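Local atomic coordinates of eukaryotic translation initiation factor 4E type 5 (Leishmania major, PDB entry 7KCJ), a protein that probably binds the 7-methylguanosine cap of messenger RNA and takes part in initiating translation. Residues L14-L26 / L72-K85. Numbering follows the deposited sequence.
Sequences LRDKWFVSFLPLL and LGMGSTLIFARNNK
Arg82 lays its aliphatic stem across the indole of Trp18: CB stands 3.5 Å from the centroid of the six-membered ring, only 4° off the ring normal, a CH-pi contact over the face. With CG anti to the backbone N (chi1 -169°) and a bend at chi3, the chain leaves the indole and brings its guanidinium toward Asp16. The salt bridge to Asp16 carries only a weak, bent hydrogen bond, Arg82 NH1 to Asp16 OD2 at 3.3 Å; the firmer partner is Asp137, which pairs with NE. Arg15 NH1 comes within 3.7 Å of Arg82 NE, and both guanidiniums gather round Asp137, firmly for Arg82 and at long, weak range for Arg15. The indole is further fixed by Trp18 NE1, bonded to Arg15 O at 2.9 Å.

On the other sheet face, Phe19 makes a second CH-pi contact: Lys85 CB sits over its ring centre, 3.6 Å from the centroid. Phe19 CG, anti to the backbone N, carries the ring there, and the type II turn from Ala81 to Asn84 folds the chain back to place Lys85 over it.

From this end the strands run antiparallel toward Leu23 and Thr77, their axes at 155°. Paired backbone bonds join Phe19 to Ala81, Ser21 to Ile79 and Leu23 to Thr77; the bond from Ile79 N to Ser21 O, 2.8 Å, is almost straight. At the far end, Ser76 OG meets the Phe22 ring obliquely, 3.7 Å from Phe22 CE1, and bonds to Gly73 O within the type II turn from Gly73 to Ser76.

Strand 17-23 thus lies between 77-82 and 48-55 in the antiparallel eIF4E sheet. Val20, Leu78 and Phe80 meet helix 56-64 on one face; on the other, Phe19 meets Trp52 edge-to-face and Leu23 touches helix 39-46.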
loop_
_atom_site.group_PDB
_atom_site.type_symbol
_atom_site.label_atom_id
_atom_site.label_comp_id
_atom_site.label_asym_id
_atom_site.label_seq_id
_atom_site.Cartn_x
_atom_site.Cartn_y
_atom_site.Cartn_z
ATOM N N LEU A 14 -6.743 6.055 13.610
ATOM C CA LEU A 14 -6.492 4.830 12.867
ATOM C C LEU A 14 -6.656 3.675 13.841
ATOM O O LEU A 14 -6.414 3.854 15.044
ATOM C CB LEU A 14 -5.049 4.787 12.337
ATOM C CG LEU A 14 -4.575 6.010 11.577
ATOM C CD1 LEU A 14 -3.107 5.892 11.249
ATOM C CD2 LEU A 14 -5.424 6.244 10.321
ATOM N N ARG A 15 -6.999 2.478 13.324
ATOM C CA ARG A 15 -7.086 1.308 14.190
ATOM C C ARG A 15 -5.648 0.862 14.513
ATOM O O ARG A 15 -4.792 0.804 13.622
ATOM C CB ARG A 15 -7.915 0.182 13.545
ATOM C CG ARG A 15 -7.336 -0.327 12.237
ATOM C CD ARG A 15 -8.247 -1.325 11.565
ATOM N NE ARG A 15 -7.552 -1.987 10.470
ATOM C CZ ARG A 15 -6.939 -3.163 10.566
ATOM N NH1 ARG A 15 -6.983 -3.854 11.700
ATOM N NH2 ARG A 15 -6.323 -3.680 9.516
ATOM N N ASP A 16 -5.342 0.667 15.800
ATOM C CA ASP A 16 -3.975 0.304 16.235
ATOM C C ASP A 16 -2.928 1.338 15.684
ATOM O O ASP A 16 -3.335 2.421 15.289
ATOM C CB ASP A 16 -3.665 -1.144 15.792
ATOM C CG ASP A 16 -4.708 -2.157 16.203
ATOM O OD1 ASP A 16 -4.875 -2.373 17.416
ATOM O OD2 ASP A 16 -5.338 -2.747 15.312
ATOM N N LYS A 17 -1.644 1.014 15.595
ATOM C CA LYS A 17 -0.656 1.925 15.002
ATOM C C LYS A 17 -0.038 1.264 13.776
ATOM O O LYS A 17 -0.005 0.037 13.675
ATOM C CB LYS A 17 0.415 2.359 16.016
ATOM C CG LYS A 17 0.917 1.209 16.890
ATOM C CD LYS A 17 2.092 1.591 17.771
ATOM C CE LYS A 17 2.631 0.392 18.517
ATOM N NZ LYS A 17 3.930 0.693 19.178
ATOM N N TRP A 18 0.446 2.076 12.840
ATOM C CA TRP A 18 1.053 1.593 11.611
ATOM C C TRP A 18 2.442 2.203 11.484
ATOM O O TRP A 18 2.596 3.399 11.716
ATOM C CB TRP A 18 0.174 2.009 10.402
ATOM C CG TRP A 18 -1.226 1.452 10.474
ATOM C CD1 TRP A 18 -2.231 1.853 11.309
ATOM C CD2 TRP A 18 -1.762 0.369 9.692
ATOM N NE1 TRP A 18 -3.358 1.085 11.098
ATOM C CE2 TRP A 18 -3.085 0.147 10.132
ATOM C CE3 TRP A 18 -1.263 -0.410 8.647
ATOM C CZ2 TRP A 18 -3.904 -0.837 9.569
ATOM C CZ3 TRP A 18 -2.066 -1.407 8.111
ATOM C CH2 TRP A 18 -3.370 -1.605 8.565
ATOM N N PHE A 19 3.454 1.396 11.150
ATOM C CA PHE A 19 4.799 1.916 10.941
ATOM C C PHE A 19 5.015 2.211 9.460
ATOM O O PHE A 19 4.732 1.372 8.606
ATOM C CB PHE A 19 5.879 0.963 11.456
ATOM C CG PHE A 19 7.211 1.649 11.614
ATOM C CD1 PHE A 19 7.491 2.400 12.740
ATOM C CD2 PHE A 19 8.172 1.577 10.620
ATOM C CE1 PHE A 19 8.716 3.052 12.880
ATOM C CE2 PHE A 19 9.393 2.228 10.762
ATOM C CZ PHE A 19 9.655 2.963 11.885
ATOM N N VAL A 20 5.529 3.400 9.162
ATOM C CA VAL A 20 5.748 3.844 7.789
ATOM C C VAL A 20 7.238 3.777 7.459
ATOM O O VAL A 20 8.076 4.206 8.253
ATOM C CB VAL A 20 5.193 5.274 7.553
ATOM C CG1 VAL A 20 5.185 5.616 6.071
ATOM C CG2 VAL A 20 3.788 5.434 8.138
ATOM N N SER A 21 7.566 3.211 6.311
ATOM C CA SER A 21 8.947 3.120 5.857
ATOM C C SER A 21 9.020 3.265 4.341
ATOM O O SER A 21 8.047 2.998 3.631
ATOM C CB SER A 21 9.595 1.824 6.325
ATOM O OG SER A 21 8.893 0.742 5.751
ATOM N N PHE A 22 10.163 3.705 3.843
ATOM C CA PHE A 22 10.339 3.929 2.416
ATOM C C PHE A 22 11.491 3.095 1.891
ATOM O O PHE A 22 12.611 3.260 2.356
ATOM C CB PHE A 22 10.584 5.424 2.166
ATOM C CG PHE A 22 11.016 5.768 0.764
ATOM C CD1 PHE A 22 10.132 5.665 -0.293
ATOM C CD2 PHE A 22 12.295 6.204 0.508
ATOM C CE1 PHE A 22 10.526 5.981 -1.573
ATOM C CE2 PHE A 22 12.684 6.528 -0.776
ATOM C CZ PHE A 22 11.803 6.405 -1.805
ATOM N N LEU A 23 11.248 2.248 0.909
ATOM C CA LEU A 23 12.298 1.432 0.303
ATOM C C LEU A 23 12.542 1.908 -1.122
ATOM O O LEU A 23 11.680 1.754 -1.977
ATOM C CB LEU A 23 11.913 -0.058 0.313
ATOM C CG LEU A 23 12.861 -1.059 -0.439
ATOM C CD1 LEU A 23 14.285 -0.920 -0.006
ATOM C CD2 LEU A 23 12.460 -2.493 -0.200
ATOM N N PRO A 24 13.685 2.521 -1.394
ATOM C CA PRO A 24 13.961 2.985 -2.759
ATOM C C PRO A 24 14.323 1.851 -3.727
ATOM O O PRO A 24 14.438 0.689 -3.325
ATOM C CB PRO A 24 15.117 3.967 -2.563
ATOM C CG PRO A 24 15.759 3.572 -1.320
ATOM C CD PRO A 24 14.793 2.822 -0.472
ATOM N N LEU A 25 14.500 2.183 -5.015
ATOM C CA LEU A 25 14.946 1.242 -6.045
ATOM C C LEU A 25 16.308 0.676 -5.653
ATOM O O LEU A 25 17.184 1.450 -5.240
ATOM C CB LEU A 25 15.096 2.009 -7.382
ATOM C CG LEU A 25 15.818 1.279 -8.532
ATOM C CD1 LEU A 25 14.907 0.240 -9.158
ATOM C CD2 LEU A 25 16.313 2.265 -9.586
ATOM N N LEU A 26 16.467 -0.657 -5.722
ATOM C CA LEU A 26 17.741 -1.284 -5.413
ATOM C C LEU A 26 18.494 -1.499 -6.717
ATOM O O LEU A 26 17.958 -2.086 -7.666
ATOM C CB LEU A 26 17.542 -2.631 -4.711
ATOM C CG LEU A 26 16.765 -2.557 -3.382
ATOM C CD1 LEU A 26 16.550 -3.937 -2.821
ATOM C CD2 LEU A 26 17.473 -1.625 -2.349
ATOM N N LEU A 72 7.641 9.273 -6.312
ATOM C CA LEU A 72 8.576 8.572 -5.443
ATOM C C LEU A 72 9.661 7.801 -6.196
ATOM O O LEU A 72 10.760 7.616 -5.657
ATOM C CB LEU A 72 7.845 7.665 -4.449
ATOM C CG LEU A 72 7.064 8.417 -3.355
ATOM C CD1 LEU A 72 6.333 7.431 -2.459
ATOM C CD2 LEU A 72 7.988 9.302 -2.529
ATOM N N GLY A 73 9.363 7.369 -7.411
ATOM C CA GLY A 73 10.353 6.659 -8.214
ATOM C C GLY A 73 9.986 5.231 -8.510
ATOM O O GLY A 73 9.615 4.483 -7.612
ATOM N N MET A 74 10.086 4.868 -9.787
ATOM C CA MET A 74 9.837 3.531 -10.305
ATOM C C MET A 74 10.804 2.572 -9.605
ATOM O O MET A 74 12.003 2.834 -9.554
ATOM C CB MET A 74 10.070 3.521 -11.824
ATOM C CG MET A 74 10.165 2.140 -12.418
ATOM S SD MET A 74 8.557 1.350 -12.405
ATOM C CE MET A 74 7.874 2.022 -13.929
ATOM N N GLY A 75 10.257 1.538 -9.002
ATOM C CA GLY A 75 11.067 0.581 -8.264
ATOM C C GLY A 75 11.007 0.781 -6.764
ATOM O O GLY A 75 11.400 -0.115 -6.013
ATOM N N SER A 76 10.563 1.967 -6.305
ATOM C CA SER A 76 10.451 2.219 -4.878
ATOM C C SER A 76 9.107 1.719 -4.302
ATOM O O SER A 76 8.177 1.376 -5.042
ATOM C CB SER A 76 10.681 3.702 -4.559
ATOM O OG SER A 76 9.515 4.467 -4.817
ATOM N N THR A 77 9.012 1.688 -2.970
ATOM C CA THR A 77 7.816 1.247 -2.272
ATOM C C THR A 77 7.676 2.012 -0.971
ATOM O O THR A 77 8.626 2.086 -0.194
ATOM C CB THR A 77 7.844 -0.274 -1.983
ATOM O OG1 THR A 77 8.331 -0.996 -3.107
ATOM C CG2 THR A 77 6.494 -0.809 -1.602
ATOM N N LEU A 78 6.508 2.590 -0.734
ATOM C CA LEU A 78 6.166 3.254 0.520
ATOM C C LEU A 78 5.351 2.204 1.266
ATOM O O LEU A 78 4.371 1.719 0.727
ATOM C CB LEU A 78 5.345 4.523 0.288
ATOM C CG LEU A 78 4.912 5.255 1.554
ATOM C CD1 LEU A 78 6.126 5.764 2.328
ATOM C CD2 LEU A 78 3.964 6.430 1.213
ATOM N N ILE A 79 5.795 1.781 2.436
ATOM C CA ILE A 79 5.175 0.674 3.173
ATOM C C ILE A 79 4.513 1.091 4.488
ATOM O O ILE A 79 5.096 1.864 5.250
ATOM C CB ILE A 79 6.291 -0.372 3.428
ATOM C CG1 ILE A 79 6.940 -0.850 2.090
ATOM C CG2 ILE A 79 5.804 -1.558 4.278
ATOM C CD1 ILE A 79 8.264 -1.727 2.268
ATOM N N PHE A 80 3.312 0.560 4.769
ATOM C CA PHE A 80 2.592 0.797 6.019
ATOM C C PHE A 80 2.316 -0.575 6.629
ATOM O O PHE A 80 1.639 -1.398 5.994
ATOM C CB PHE A 80 1.250 1.519 5.780
ATOM C CG PHE A 80 1.360 2.866 5.107
ATOM C CD1 PHE A 80 1.553 2.963 3.741
ATOM C CD2 PHE A 80 1.252 4.036 5.842
ATOM C CE1 PHE A 80 1.656 4.200 3.130
ATOM C CE2 PHE A 80 1.366 5.269 5.228
ATOM C CZ PHE A 80 1.552 5.347 3.878
ATOM N N ALA A 81 2.813 -0.832 7.852
ATOM C CA ALA A 81 2.570 -2.125 8.489
ATOM C C ALA A 81 1.957 -1.944 9.854
ATOM O O ALA A 81 2.532 -1.248 10.688
ATOM C CB ALA A 81 3.854 -2.935 8.601
ATOM N N ARG A 82 0.823 -2.599 10.104
ATOM C CA ARG A 82 0.178 -2.497 11.395
ATOM C C ARG A 82 0.986 -3.224 12.481
ATOM O O ARG A 82 1.289 -4.408 12.333
ATOM C CB ARG A 82 -1.267 -3.014 11.303
ATOM C CG ARG A 82 -2.082 -2.703 12.549
ATOM C CD ARG A 82 -3.473 -3.288 12.461
ATOM N NE ARG A 82 -3.450 -4.743 12.298
ATOM C CZ ARG A 82 -3.368 -5.610 13.304
ATOM N NH1 ARG A 82 -3.305 -5.180 14.558
ATOM N NH2 ARG A 82 -3.359 -6.915 13.062
ATOM N N ASN A 83 1.368 -2.495 13.551
ATOM C CA ASN A 83 2.115 -2.994 14.714
ATOM C C ASN A 83 3.474 -3.633 14.407
ATOM O O ASN A 83 3.946 -4.432 15.218
ATOM C CB ASN A 83 1.266 -4.001 15.514
ATOM C CG ASN A 83 0.130 -3.440 16.312
ATOM O OD1 ASN A 83 -0.820 -4.157 16.649
ATOM N ND2 ASN A 83 0.188 -2.168 16.672
ATOM N N ASN A 84 4.117 -3.288 13.284
ATOM C CA ASN A 84 5.394 -3.917 12.950
ATOM C C ASN A 84 6.350 -2.912 12.342
ATOM O O ASN A 84 6.064 -2.372 11.267
ATOM C CB ASN A 84 5.163 -5.097 12.013
ATOM C CG ASN A 84 6.408 -5.911 11.732
ATOM O OD1 ASN A 84 7.445 -5.754 12.383
ATOM N ND2 ASN A 84 6.329 -6.802 10.755
ATOM N N LYS A 85 7.473 -2.632 13.037
ATOM C CA LYS A 85 8.438 -1.682 12.504
ATOM C C LYS A 85 9.541 -2.333 11.663
ATOM O O LYS A 85 10.396 -1.610 11.148
ATOM C CB LYS A 85 9.018 -0.767 13.593
ATOM C CG LYS A 85 9.980 -1.409 14.568
ATOM C CD LYS A 85 10.632 -0.313 15.431
ATOM C CE LYS A 85 9.668 0.278 16.440
ATOM N NZ LYS A 85 10.218 1.491 17.131
HETATM O O HOH W 1 11.436 -1.158 -3.534
#